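Local coordinates for HydG protein (Carboxydothermus hydrogenoformans, PDB 4RTB) that acts as a radical S-adenosylmethionine maturase of [FeFe]-hydrogenase, making carbon monoxide and cyanide with the help of an iron-sulfur cluster, at residues I67-N71 with P257-L261; L80-A84 with V310-R314; V87-Y92 with R314-T320; R333-E338 with V381-F387. All coordinates share one frame; numbering follows the deposited sequence.

Contact 1: I67-N71 with P257-L261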
loop_
_atom_site.group_PDB
_atom_site.type_symbol
_atom_site.label_atom_id
_atom_site.label_comp_id
_atom_site.label_asym_id
_atom_site.label_seq_id
_atom_site.Cartn_x
_atom_site.Cartn_y
_atom_site.Cartn_z
ATOM N N ILE A 67 15.094 12.978 -12.255
ATOM C CA ILE A 67 15.039 14.397 -12.583
ATOM C C ILE A 67 13.623 14.941 -12.407
ATOM O O ILE A 67 13.429 16.041 -11.886
ATOM C CB ILE A 67 15.515 14.645 -14.025
ATOM C CG1 ILE A 67 16.943 14.127 -14.200
ATOM C CG2 ILE A 67 15.427 16.122 -14.378
ATOM C CD1 ILE A 67 17.311 13.836 -15.636
ATOM N N ALA A 68 12.637 14.155 -12.832
ATOM C CA ALA A 68 11.234 14.546 -12.738
ATOM C C ALA A 68 10.826 14.782 -11.291
ATOM O O ALA A 68 10.024 15.668 -10.997
ATOM C CB ALA A 68 10.342 13.489 -13.371
ATOM N N PHE A 69 11.382 13.985 -10.385
ATOM C CA PHE A 69 11.091 14.167 -8.973
ATOM C C PHE A 69 11.854 15.352 -8.395
ATOM O O PHE A 69 11.279 16.201 -7.713
ATOM C CB PHE A 69 11.429 12.910 -8.177
ATOM C CG PHE A 69 11.197 13.060 -6.707
ATOM C CD1 PHE A 69 12.240 13.386 -5.854
ATOM C CD2 PHE A 69 9.927 12.907 -6.179
ATOM C CE1 PHE A 69 12.022 13.540 -4.501
ATOM C CE2 PHE A 69 9.703 13.059 -4.828
ATOM C CZ PHE A 69 10.752 13.376 -3.987
ATOM N N ALA A 70 13.153 15.392 -8.673
ATOM C CA ALA A 70 14.059 16.354 -8.056
ATOM C C ALA A 70 13.703 17.810 -8.358
ATOM O O ALA A 70 13.860 18.681 -7.502
ATOM C CB ALA A 70 15.490 16.069 -8.495
ATOM N N ASN A 71 13.219 18.066 -9.571
ATOM C CA ASN A 71 12.974 19.433 -10.028
ATOM C C ASN A 71 11.501 19.834 -10.007
ATOM O O ASN A 71 10.651 19.129 -10.548
ATOM C CB ASN A 71 13.524 19.615 -11.443
ATOM C CG ASN A 71 15.015 19.359 -11.525
ATOM O OD1 ASN A 71 15.819 20.292 -11.512
ATOM N ND2 ASN A 71 15.395 18.089 -11.609
ATOM N N PRO A 257 14.252 11.456 -0.428
ATOM C CA PRO A 257 13.082 10.825 -1.049
ATOM C C PRO A 257 13.376 10.367 -2.475
ATOM O O PRO A 257 12.847 9.345 -2.926
ATOM C CB PRO A 257 12.028 11.942 -1.036
ATOM C CG PRO A 257 12.544 12.959 -0.061
ATOM C CD PRO A 257 14.022 12.881 -0.148
ATOM N N LEU A 258 14.221 11.127 -3.165
ATOM C CA LEU A 258 14.658 10.788 -4.512
ATOM C C LEU A 258 15.262 9.389 -4.555
ATOM O O LEU A 258 14.930 8.575 -5.424
ATOM C CB LEU A 258 15.674 11.820 -5.013
ATOM C CG LEU A 258 16.424 11.493 -6.305
ATOM C CD1 LEU A 258 15.443 11.276 -7.439
ATOM C CD2 LEU A 258 17.417 12.595 -6.655
ATOM N N PHE A 259 16.139 9.116 -3.597
ATOM C CA PHE A 259 16.844 7.847 -3.552
ATOM C C PHE A 259 15.904 6.668 -3.305
ATOM O O PHE A 259 16.038 5.625 -3.940
ATOM C CB PHE A 259 17.929 7.882 -2.478
ATOM C CG PHE A 259 18.855 6.705 -2.523
ATOM C CD1 PHE A 259 19.994 6.737 -3.308
ATOM C CD2 PHE A 259 18.583 5.564 -1.788
ATOM C CE1 PHE A 259 20.848 5.653 -3.356
ATOM C CE2 PHE A 259 19.432 4.478 -1.836
ATOM C CZ PHE A 259 20.567 4.523 -2.618
ATOM N N GLU A 260 14.965 6.833 -2.377
ATOM C CA GLU A 260 14.016 5.770 -2.058
ATOM C C GLU A 260 13.060 5.511 -3.224
ATOM O O GLU A 260 12.757 4.357 -3.546
ATOM C CB GLU A 260 13.229 6.112 -0.787
ATOM C CG GLU A 260 13.610 5.283 0.440
ATOM C CD GLU A 260 14.821 5.826 1.181
ATOM O OE1 GLU A 260 14.704 6.895 1.820
ATOM O OE2 GLU A 260 15.889 5.180 1.133
ATOM N N LEU A 261 12.593 6.590 -3.849
ATOM C CA LEU A 261 11.747 6.492 -5.036
ATOM C C LEU A 261 12.449 5.729 -6.151
ATOM O O LEU A 261 11.866 4.836 -6.771
ATOM C CB LEU A 261 11.351 7.885 -5.530
ATOM C CG LEU A 261 10.773 7.962 -6.947
ATOM C CD1 LEU A 261 9.469 7.185 -7.046
ATOM C CD2 LEU A 261 10.572 9.411 -7.360
#

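Contact 2: L80-A84 with V310-R314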
loop_
_atom_site.group_PDB
_atom_site.type_symbol
_atom_site.label_atom_id
_atom_site.label_comp_id
_atom_site.label_asym_id
_atom_site.label_seq_id
_atom_site.Cartn_x
_atom_site.Cartn_y
_atom_site.Cartn_z
ATOM N N LEU A 80 3.234 16.106 -15.637
ATOM C CA LEU A 80 3.447 14.880 -14.878
ATOM C C LEU A 80 2.140 14.399 -14.263
ATOM O O LEU A 80 1.743 13.244 -14.446
ATOM C CB LEU A 80 4.496 15.097 -13.785
ATOM C CG LEU A 80 4.658 14.020 -12.708
ATOM C CD1 LEU A 80 5.148 12.709 -13.301
ATOM C CD2 LEU A 80 5.601 14.505 -11.615
ATOM N N PHE A 81 1.470 15.296 -13.546
ATOM C CA PHE A 81 0.206 14.965 -12.898
ATOM C C PHE A 81 -0.836 14.560 -13.931
ATOM O O PHE A 81 -1.573 13.590 -13.737
ATOM C CB PHE A 81 -0.300 16.145 -12.063
ATOM C CG PHE A 81 0.576 16.475 -10.886
ATOM C CD1 PHE A 81 1.562 15.594 -10.468
ATOM C CD2 PHE A 81 0.408 17.661 -10.191
ATOM C CE1 PHE A 81 2.366 15.890 -9.386
ATOM C CE2 PHE A 81 1.211 17.964 -9.104
ATOM C CZ PHE A 81 2.192 17.077 -8.702
ATOM N N TRP A 82 -0.883 15.307 -15.031
ATOM C CA TRP A 82 -1.792 15.013 -16.135
ATOM C C TRP A 82 -1.628 13.570 -16.620
ATOM O O TRP A 82 -2.602 12.800 -16.682
ATOM C CB TRP A 82 -1.547 16.000 -17.277
ATOM C CG TRP A 82 -2.548 15.942 -18.381
ATOM C CD1 TRP A 82 -3.843 16.369 -18.338
ATOM C CD2 TRP A 82 -2.331 15.453 -19.707
ATOM N NE1 TRP A 82 -4.450 16.164 -19.552
ATOM C CE2 TRP A 82 -3.540 15.603 -20.412
ATOM C CE3 TRP A 82 -1.230 14.896 -20.366
ATOM C CZ2 TRP A 82 -3.682 15.217 -21.742
ATOM C CZ3 TRP A 82 -1.371 14.514 -21.687
ATOM C CH2 TRP A 82 -2.587 14.677 -22.362
ATOM N N GLN A 83 -0.388 13.204 -16.939
ATOM C CA GLN A 83 -0.083 11.842 -17.366
ATOM C C GLN A 83 -0.445 10.806 -16.304
ATOM O O GLN A 83 -0.975 9.741 -16.626
ATOM C CB GLN A 83 1.394 11.713 -17.728
ATOM C CG GLN A 83 1.652 11.704 -19.220
ATOM C CD GLN A 83 0.948 10.559 -19.922
ATOM O OE1 GLN A 83 0.861 9.451 -19.394
ATOM N NE2 GLN A 83 0.436 10.826 -21.119
ATOM N N ALA A 84 -0.159 11.123 -15.044
ATOM C CA ALA A 84 -0.469 10.219 -13.941
ATOM C C ALA A 84 -1.964 9.907 -13.881
ATOM O O ALA A 84 -2.359 8.736 -13.817
ATOM C CB ALA A 84 0.003 10.810 -12.623
ATOM N N VAL A 310 3.719 9.571 -5.918
ATOM C CA VAL A 310 2.657 8.654 -6.339
ATOM C C VAL A 310 2.405 8.770 -7.845
ATOM O O VAL A 310 2.007 7.794 -8.495
ATOM C CB VAL A 310 1.329 8.889 -5.562
ATOM C CG1 VAL A 310 1.615 9.401 -4.160
ATOM C CG2 VAL A 310 0.401 9.841 -6.307
ATOM N N ALA A 311 2.664 9.952 -8.399
ATOM C CA ALA A 311 2.489 10.174 -9.828
ATOM C C ALA A 311 3.544 9.406 -10.605
ATOM O O ALA A 311 3.224 8.631 -11.508
ATOM C CB ALA A 311 2.561 11.654 -10.154
ATOM N N LEU A 312 4.803 9.631 -10.244
ATOM C CA LEU A 312 5.923 8.954 -10.882
ATOM C C LEU A 312 5.831 7.440 -10.742
ATOM O O LEU A 312 6.132 6.708 -11.673
ATOM C CB LEU A 312 7.240 9.456 -10.300
ATOM C CG LEU A 312 7.718 10.771 -10.910
ATOM C CD1 LEU A 312 8.762 11.419 -10.029
ATOM C CD2 LEU A 312 8.273 10.517 -12.302
ATOM N N LEU A 313 5.412 6.975 -9.573
ATOM C CA LEU A 313 5.219 5.550 -9.354
ATOM C C LEU A 313 4.108 5.005 -10.242
ATOM O O LEU A 313 4.250 3.930 -10.828
ATOM C CB LEU A 313 4.911 5.272 -7.884
ATOM C CG LEU A 313 6.134 5.040 -6.997
ATOM C CD1 LEU A 313 5.927 5.676 -5.641
ATOM C CD2 LEU A 313 6.405 3.551 -6.851
ATOM N N ARG A 314 3.009 5.746 -10.349
ATOM C CA ARG A 314 1.911 5.317 -11.209
ATOM C C ARG A 314 2.330 5.249 -12.679
ATOM O O ARG A 314 1.961 4.314 -13.392
ATOM C CB ARG A 314 0.702 6.245 -11.056
ATOM C CG ARG A 314 -0.414 6.000 -12.073
ATOM C CD ARG A 314 -1.355 4.857 -11.682
ATOM N NE ARG A 314 -0.699 3.553 -11.639
ATOM C CZ ARG A 314 -0.625 2.790 -10.554
ATOM N NH1 ARG A 314 -1.176 3.194 -9.418
ATOM N NH2 ARG A 314 -0.005 1.621 -10.607
#

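Contact 3: V87-Y92 with R314-T320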
loop_
_atom_site.group_PDB
_atom_site.type_symbol
_atom_site.label_atom_id
_atom_site.label_comp_id
_atom_site.label_asym_id
_atom_site.label_seq_id
_atom_site.Cartn_x
_atom_site.Cartn_y
_atom_site.Cartn_z
ATOM N N VAL A 87 -3.061 7.732 -16.852
ATOM C CA VAL A 87 -2.669 6.337 -16.672
ATOM C C VAL A 87 -3.543 5.611 -15.646
ATOM O O VAL A 87 -4.031 4.494 -15.895
ATOM C CB VAL A 87 -1.193 6.243 -16.239
ATOM C CG1 VAL A 87 -0.842 4.830 -15.810
ATOM C CG2 VAL A 87 -0.282 6.716 -17.364
ATOM N N LYS A 88 -3.738 6.252 -14.494
ATOM C CA LYS A 88 -4.570 5.685 -13.440
ATOM C C LYS A 88 -5.980 5.437 -13.960
ATOM O O LYS A 88 -6.586 4.408 -13.655
ATOM C CB LYS A 88 -4.603 6.604 -12.216
ATOM C CG LYS A 88 -5.167 5.947 -10.954
ATOM C CD LYS A 88 -6.670 6.154 -10.825
ATOM C CE LYS A 88 -7.285 5.159 -9.851
ATOM N NZ LYS A 88 -6.662 5.230 -8.504
ATOM N N GLU A 89 -6.495 6.377 -14.748
ATOM C CA GLU A 89 -7.813 6.217 -15.356
ATOM C C GLU A 89 -7.830 5.078 -16.373
ATOM O O GLU A 89 -8.778 4.295 -16.422
ATOM C CB GLU A 89 -8.256 7.522 -16.023
ATOM C CG GLU A 89 -9.291 8.318 -15.239
ATOM N N GLU A 90 -6.773 4.988 -17.177
ATOM C CA GLU A 90 -6.700 4.000 -18.248
ATOM C C GLU A 90 -6.650 2.566 -17.726
ATOM O O GLU A 90 -7.247 1.670 -18.323
ATOM C CB GLU A 90 -5.486 4.272 -19.143
ATOM C CG GLU A 90 -5.813 5.066 -20.401
ATOM C CD GLU A 90 -4.623 5.847 -20.936
ATOM O OE1 GLU A 90 -3.498 5.640 -20.434
ATOM O OE2 GLU A 90 -4.817 6.672 -21.854
ATOM N N ILE A 91 -5.946 2.342 -16.619
ATOM C CA ILE A 91 -5.818 0.975 -16.113
ATOM C C ILE A 91 -6.818 0.641 -15.002
ATOM O O ILE A 91 -7.413 -0.439 -14.994
ATOM C CB ILE A 91 -4.390 0.702 -15.600
ATOM C CG1 ILE A 91 -3.414 0.646 -16.775
ATOM C CG2 ILE A 91 -4.332 -0.610 -14.827
ATOM C CD1 ILE A 91 -2.327 1.686 -16.717
ATOM N N TYR A 92 -7.013 1.570 -14.075
ATOM C CA TYR A 92 -7.815 1.288 -12.890
ATOM C C TYR A 92 -9.205 1.906 -12.941
ATOM O O TYR A 92 -10.127 1.428 -12.275
ATOM C CB TYR A 92 -7.079 1.772 -11.640
ATOM C CG TYR A 92 -5.795 1.023 -11.371
ATOM C CD1 TYR A 92 -5.801 -0.154 -10.638
ATOM C CD2 TYR A 92 -4.581 1.490 -11.855
ATOM C CE1 TYR A 92 -4.632 -0.845 -10.390
ATOM C CE2 TYR A 92 -3.404 0.806 -11.612
ATOM C CZ TYR A 92 -3.436 -0.361 -10.878
ATOM O OH TYR A 92 -2.270 -1.049 -10.629
ATOM N N ARG A 314 3.009 5.746 -10.349
ATOM C CA ARG A 314 1.911 5.317 -11.209
ATOM C C ARG A 314 2.330 5.249 -12.679
ATOM O O ARG A 314 1.961 4.314 -13.392
ATOM C CB ARG A 314 0.702 6.245 -11.056
ATOM C CG ARG A 314 -0.414 6.000 -12.073
ATOM C CD ARG A 314 -1.355 4.857 -11.682
ATOM N NE ARG A 314 -0.699 3.553 -11.639
ATOM C CZ ARG A 314 -0.625 2.790 -10.554
ATOM N NH1 ARG A 314 -1.176 3.194 -9.418
ATOM N NH2 ARG A 314 -0.005 1.621 -10.607
ATOM N N ILE A 315 3.107 6.229 -13.128
ATOM C CA ILE A 315 3.482 6.296 -14.536
ATOM C C ILE A 315 4.617 5.318 -14.863
ATOM O O ILE A 315 4.732 4.852 -15.995
ATOM C CB ILE A 315 3.870 7.750 -14.949
ATOM C CG1 ILE A 315 3.948 7.895 -16.475
ATOM C CG2 ILE A 315 5.161 8.191 -14.281
ATOM C CD1 ILE A 315 5.357 7.831 -17.049
ATOM N N MET A 316 5.429 4.978 -13.866
ATOM C CA MET A 316 6.547 4.061 -14.082
ATOM C C MET A 316 6.135 2.595 -13.968
ATOM O O MET A 316 6.568 1.762 -14.763
ATOM C CB MET A 316 7.689 4.360 -13.105
ATOM C CG MET A 316 8.450 5.662 -13.376
ATOM S SD MET A 316 9.708 5.576 -14.669
ATOM C CE MET A 316 8.707 5.587 -16.149
ATOM N N LEU A 317 5.302 2.284 -12.981
ATOM C CA LEU A 317 4.780 0.929 -12.820
ATOM C C LEU A 317 3.261 0.946 -12.910
ATOM O O LEU A 317 2.574 0.858 -11.893
ATOM C CB LEU A 317 5.227 0.339 -11.487
ATOM C CG LEU A 317 6.721 0.466 -11.197
ATOM C CD1 LEU A 317 6.958 0.556 -9.701
ATOM C CD2 LEU A 317 7.487 -0.701 -11.802
ATOM N N PRO A 318 2.734 1.054 -14.139
ATOM C CA PRO A 318 1.305 1.278 -14.384
ATOM C C PRO A 318 0.417 0.126 -13.920
ATOM O O PRO A 318 -0.648 0.376 -13.353
ATOM C CB PRO A 318 1.235 1.441 -15.907
ATOM C CG PRO A 318 2.417 0.697 -16.418
ATOM C CD PRO A 318 3.489 0.881 -15.391
ATOM N N TYR A 319 0.849 -1.110 -14.148
ATOM C CA TYR A 319 0.049 -2.274 -13.779
ATOM C C TYR A 319 0.329 -2.718 -12.343
ATOM O O TYR A 319 -0.172 -3.747 -11.891
ATOM C CB TYR A 319 0.306 -3.425 -14.755
ATOM C CG TYR A 319 -0.109 -3.108 -16.174
ATOM C CD1 TYR A 319 0.790 -2.549 -17.074
ATOM C CD2 TYR A 319 -1.404 -3.360 -16.612
ATOM C CE1 TYR A 319 0.411 -2.252 -18.373
ATOM C CE2 TYR A 319 -1.790 -3.066 -17.911
ATOM C CZ TYR A 319 -0.878 -2.513 -18.785
ATOM O OH TYR A 319 -1.258 -2.220 -20.074
ATOM N N THR A 320 1.127 -1.928 -11.632
ATOM C CA THR A 320 1.433 -2.207 -10.236
ATOM C C THR A 320 0.589 -1.326 -9.325
ATOM O O THR A 320 0.674 -0.099 -9.386
ATOM C CB THR A 320 2.925 -1.976 -9.928
ATOM O OG1 THR A 320 3.727 -2.748 -10.830
ATOM C CG2 THR A 320 3.247 -2.373 -8.495
#

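Contact 4: R333-E338 with V381-F387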
loop_
_atom_site.group_PDB
_atom_site.type_symbol
_atom_site.label_atom_id
_atom_site.label_comp_id
_atom_site.label_asym_id
_atom_site.label_seq_id
_atom_site.Cartn_x
_atom_site.Cartn_y
_atom_site.Cartn_z
ATOM N N ARG A 333 -5.910 13.016 0.215
ATOM C CA ARG A 333 -6.157 11.590 0.035
ATOM C C ARG A 333 -6.760 11.286 -1.336
ATOM O O ARG A 333 -6.222 10.470 -2.099
ATOM C CB ARG A 333 -7.076 11.084 1.155
ATOM C CG ARG A 333 -7.340 9.592 1.166
ATOM C CD ARG A 333 -8.829 9.303 1.078
ATOM N NE ARG A 333 -9.561 9.607 2.305
ATOM C CZ ARG A 333 -10.844 9.958 2.335
ATOM N NH1 ARG A 333 -11.531 10.064 1.204
ATOM N NH2 ARG A 333 -11.441 10.216 3.491
ATOM N N ASP A 334 -7.855 11.962 -1.666
ATOM C CA ASP A 334 -8.540 11.679 -2.921
ATOM C C ASP A 334 -7.831 12.294 -4.133
ATOM O O ASP A 334 -8.037 11.853 -5.266
ATOM C CB ASP A 334 -9.991 12.149 -2.835
ATOM C CG ASP A 334 -10.773 11.400 -1.767
ATOM O OD1 ASP A 334 -11.710 11.978 -1.181
ATOM O OD2 ASP A 334 -10.437 10.227 -1.508
ATOM N N GLU A 335 -6.986 13.297 -3.897
ATOM C CA GLU A 335 -6.095 13.784 -4.949
ATOM C C GLU A 335 -5.091 12.686 -5.300
ATOM O O GLU A 335 -4.813 12.432 -6.474
ATOM C CB GLU A 335 -5.360 15.060 -4.521
ATOM C CG GLU A 335 -5.747 16.305 -5.321
ATOM C CD GLU A 335 -4.621 17.323 -5.429
ATOM O OE1 GLU A 335 -4.206 17.881 -4.391
ATOM O OE2 GLU A 335 -4.149 17.566 -6.563
ATOM N N LEU A 336 -4.561 12.031 -4.272
ATOM C CA LEU A 336 -3.626 10.929 -4.457
ATOM C C LEU A 336 -4.323 9.763 -5.145
ATOM O O LEU A 336 -3.720 9.074 -5.971
ATOM C CB LEU A 336 -3.034 10.490 -3.116
ATOM C CG LEU A 336 -2.232 11.563 -2.374
ATOM C CD1 LEU A 336 -1.872 11.104 -0.970
ATOM C CD2 LEU A 336 -0.985 11.947 -3.156
ATOM N N VAL A 337 -5.593 9.543 -4.813
ATOM C CA VAL A 337 -6.369 8.528 -5.517
ATOM C C VAL A 337 -6.493 8.910 -6.997
ATOM O O VAL A 337 -6.369 8.052 -7.873
ATOM C CB VAL A 337 -7.771 8.331 -4.892
ATOM C CG1 VAL A 337 -8.583 7.337 -5.705
ATOM C CG2 VAL A 337 -7.647 7.859 -3.448
ATOM N N GLU A 338 -6.714 10.197 -7.270
ATOM C CA GLU A 338 -6.749 10.703 -8.646
ATOM C C GLU A 338 -5.436 10.443 -9.388
ATOM O O GLU A 338 -5.441 10.110 -10.577
ATOM C CB GLU A 338 -7.049 12.211 -8.669
ATOM C CG GLU A 338 -8.525 12.600 -8.740
ATOM C CD GLU A 338 -8.745 14.105 -8.595
ATOM O OE1 GLU A 338 -8.206 14.881 -9.416
ATOM O OE2 GLU A 338 -9.457 14.512 -7.651
ATOM N N VAL A 381 -17.980 10.209 0.943
ATOM C CA VAL A 381 -17.060 11.165 0.339
ATOM C C VAL A 381 -16.487 10.643 -0.978
ATOM O O VAL A 381 -16.460 11.366 -1.972
ATOM C CB VAL A 381 -15.900 11.512 1.292
ATOM C CG1 VAL A 381 -14.965 12.523 0.646
ATOM C CG2 VAL A 381 -16.438 12.047 2.609
ATOM N N LEU A 382 -16.042 9.390 -0.984
ATOM C CA LEU A 382 -15.500 8.781 -2.195
ATOM C C LEU A 382 -16.522 8.783 -3.320
ATOM O O LEU A 382 -16.201 9.099 -4.467
ATOM C CB LEU A 382 -15.038 7.347 -1.926
ATOM C CG LEU A 382 -13.705 7.167 -1.200
ATOM C CD1 LEU A 382 -13.369 5.691 -1.062
ATOM C CD2 LEU A 382 -12.602 7.905 -1.931
ATOM N N ILE A 383 -17.757 8.435 -2.985
ATOM C CA ILE A 383 -18.804 8.318 -3.982
ATOM C C ILE A 383 -19.167 9.697 -4.529
ATOM O O ILE A 383 -19.634 9.816 -5.663
ATOM C CB ILE A 383 -20.055 7.609 -3.404
ATOM C CG1 ILE A 383 -20.636 6.631 -4.423
ATOM C CG2 ILE A 383 -21.114 8.607 -2.950
ATOM C CD1 ILE A 383 -21.883 5.945 -3.939
ATOM N N ASP A 384 -18.930 10.739 -3.735
ATOM C CA ASP A 384 -19.202 12.095 -4.200
ATOM C C ASP A 384 -18.070 12.645 -5.069
ATOM O O ASP A 384 -18.304 13.490 -5.933
ATOM C CB ASP A 384 -19.463 13.029 -3.017
ATOM C CG ASP A 384 -20.934 13.366 -2.858
ATOM O OD1 ASP A 384 -21.353 14.450 -3.321
ATOM O OD2 ASP A 384 -21.673 12.545 -2.276
ATOM N N LYS A 385 -16.851 12.163 -4.846
ATOM C CA LYS A 385 -15.712 12.572 -5.667
ATOM C C LYS A 385 -15.635 11.728 -6.942
ATOM O O LYS A 385 -14.660 11.805 -7.695
ATOM C CB LYS A 385 -14.402 12.471 -4.877
ATOM C CG LYS A 385 -14.433 13.193 -3.536
ATOM C CD LYS A 385 -13.138 13.939 -3.241
ATOM C CE LYS A 385 -13.208 14.650 -1.893
ATOM N NZ LYS A 385 -11.900 15.250 -1.499
ATOM N N GLY A 386 -16.670 10.921 -7.171
ATOM C CA GLY A 386 -16.810 10.176 -8.409
ATOM C C GLY A 386 -16.075 8.851 -8.448
ATOM O O GLY A 386 -15.903 8.262 -9.517
ATOM N N PHE A 387 -15.653 8.375 -7.281
ATOM C CA PHE A 387 -14.850 7.157 -7.187
ATOM C C PHE A 387 -15.687 5.909 -6.908
ATOM O O PHE A 387 -16.772 5.988 -6.330
ATOM C CB PHE A 387 -13.784 7.317 -6.101
ATOM C CG PHE A 387 -12.717 8.318 -6.441
ATOM C CD1 PHE A 387 -12.215 9.169 -5.470
ATOM C CD2 PHE A 387 -12.206 8.399 -7.727
ATOM C CE1 PHE A 387 -11.228 10.091 -5.776
ATOM C CE2 PHE A 387 -11.218 9.320 -8.039
ATOM C CZ PHE A 387 -10.729 10.165 -7.063
#

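Contact 1: I67-N71 with P257-L261
The first turn of helix 257-275, an outer helix of the radical SAM alpha/beta barrel, receives the aromatic ring of Phe69 from the end of helix 62-70, one of the helices that precede the barrel. The ring takes up three residues of that turn at once, Pro257, Leu258 and Leu261. At its far end Phe69 CZ lies 3.5 Å from Pro257 CB, the proline ring crossing at about a right angle. Along one side, Phe69 CE1 comes to 3.5 Å from the backbone atom Leu258 N, and Phe69 CD1 to 3.9 Å from Leu258 CB. At the root of the ring a single methyl serves, Leu261 CD2 lying 3.7 Å from Phe69 CB and equally near CD2 of the same ring. CG opposite the backbone N (chi1 178°) sends the Phe69 ring toward helix 257-275. Ala70 adds a looser apolar touch, its CB 4.4 Å from Leu258 CD2. Helix 62-70 ends at Ala70; Asn71, the next residue, turns its ND2 back to Ile67 O at 2.9 Å in a nearly straight bond (172°), and the same oxygen also takes the backbone N of Asn71. Helix 303-316 flanks the pair: Ile309 and Leu312 touch Phe69, and Lys305 makes a cation-pi contact with its ring. Helix 23-39 packs on Leu258 through Tyr33 and Val36.

Contact 2: L80-A84 with V310-R314
The ring of Phe81 turns an edge to Ala311, whose CB sits near the ring plane 4.1 Å from Phe81 CD1. Phe81 starts away from helix 303-316; its CG stands beside the backbone N (chi1 -66°), and only through the reach of the ring does it come back to the methyl. The arrangement is a helix-helix crossing in which helix 74-91 lies on the outer barrel helix 303-316. The two local axes pass 8.9 Å apart, their directions 50° from each other, and small residues occupy the closest point: the CA atoms of Ala84 and Ala311 are 5.1 Å apart and Ala84 CB meets Ala311 CB at 3.7 Å. Leu80, one turn before Ala84, touches the Ala311 methyl with its CG. Its branch CD1 runs on to Leu312 CD2 at 3.9 Å, the two leucines crossing roughly at right angles. Three residues of helix 74-91 thus touch one alanine methyl; the contact is buried and these side-chain pairs are apolar. Leu339 of helix 330-339 adds to the packing round Phe81 and Ala311. Toward the C-terminal end, the aliphatic start of Arg314 comes against the helix 74-91 backbone, CG 3.8 Å from Ala84 O.

Contact 3: V87-Y92 with R314-T320
Pro318 is the apolar centre, with Ile91 CD1 at 3.7 Å from its CB and Val87 CG1 at 4.0 Å from the same atom. It belongs to a type I turn, Leu317 to Thr320, that follows the end of helix 303-316 and meets the last turn of helix 74-91. Farther out, Ile91 CG1 rests over a face of the Tyr319 ring, 4.2 Å from CE2. On the other flank Lys88 CB lies 3.7 Å from Arg314 CD. Bends at chi2 (83°) and chi3 (-64°) fold the Arg314 chain back and bring its guanidinium beside Tyr92, whose CE2 stands over the middle of that flat group, 3.6 Å from Arg314 CZ, the two planes inclined by 56°. Pro318 O lies at the edge of the tyrosine ring and takes a weak bond from Tyr92 OH. Without the long chain of Arg314, as with an alanine, Tyr92 CE2 is likely to lose the flat group beside it and a gap to open next to Lys88 CB. Arg314 NH1 bonds weakly to Gly340 O beyond helix 330-339, while Lys88 NZ reaches Val337 O within that helix; Leu317 packs on Ala268 of helix 257-275.

Contact 4: R333-E338 with V381-F387
The carboxylate of Asp334 is held from two sides by cations, Arg333 of its own helix and Lys385 from across the contact. Arg333 NH1 donates to Asp334 OD2 at 2.9 Å (158°), reaching the oxygen on its syn side, 22° out of the carboxylate plane, and with the acceptor close to the guanidinium plane. The other oxygen, OD1, forms a salt bridge to Lys385 NZ at 3.3 Å, the lysine chain crossing the aspartate at about a right angle. Arg333 NH1 and Lys385 NZ are 5.9 Å apart, and the carboxylate between them probably offsets their like charges. Were Asp334 replaced by an alanine, Arg333 and Lys385 would probably lose their shared anion, and the lysine end could turn. Leu382 and Val381 bring methyl groups up to the network. The contact joins two outer helices of the barrel, 330-339 and 375-384, the second of which ends at Asp384 and passes through Gly386, at positive phi, toward strand 388-390. In that turn Phe387 N bonds back to Leu382 O, and the Phe387 ring slots against helix 330-339. Val337 CG1 sits over one face, 3.8 Å from the ring centroid and 12° off its normal, a CH-pi contact; Lys385 O lies over the opposite face. At the rim, Phe387 CZ is 3.7 Å from Asp334 O, and Glu338 CG stands at the same distance from CZ. Ile96 of strand 95-105 touches Val337, Leu382 and Phe387.

In the fold
From the N terminus, helix 62-70 reaches 186 residues ahead to helix 257-275 in contact 1. Helix 74-91 makes contacts 2 and 3 with helix 303-316 and the turn after it; the two share Arg314, and their segments alternate with each other and with those of contact 1. Contact 4 opens after these and closes the shortest loop, 42 residues between its segments. Leu312 touches Phe69, Ala68 and Leu261, joining contacts 1 and 2; Val310 meets Leu336 between contacts 2 and 4, and Lys88 of contact 3 reaches the carbonyl of Val337 in contact 4. Contacts 1 to 3 lay helices 62-70 and 74-91 against outer helices of the barrel; contact 4 joins two such helices.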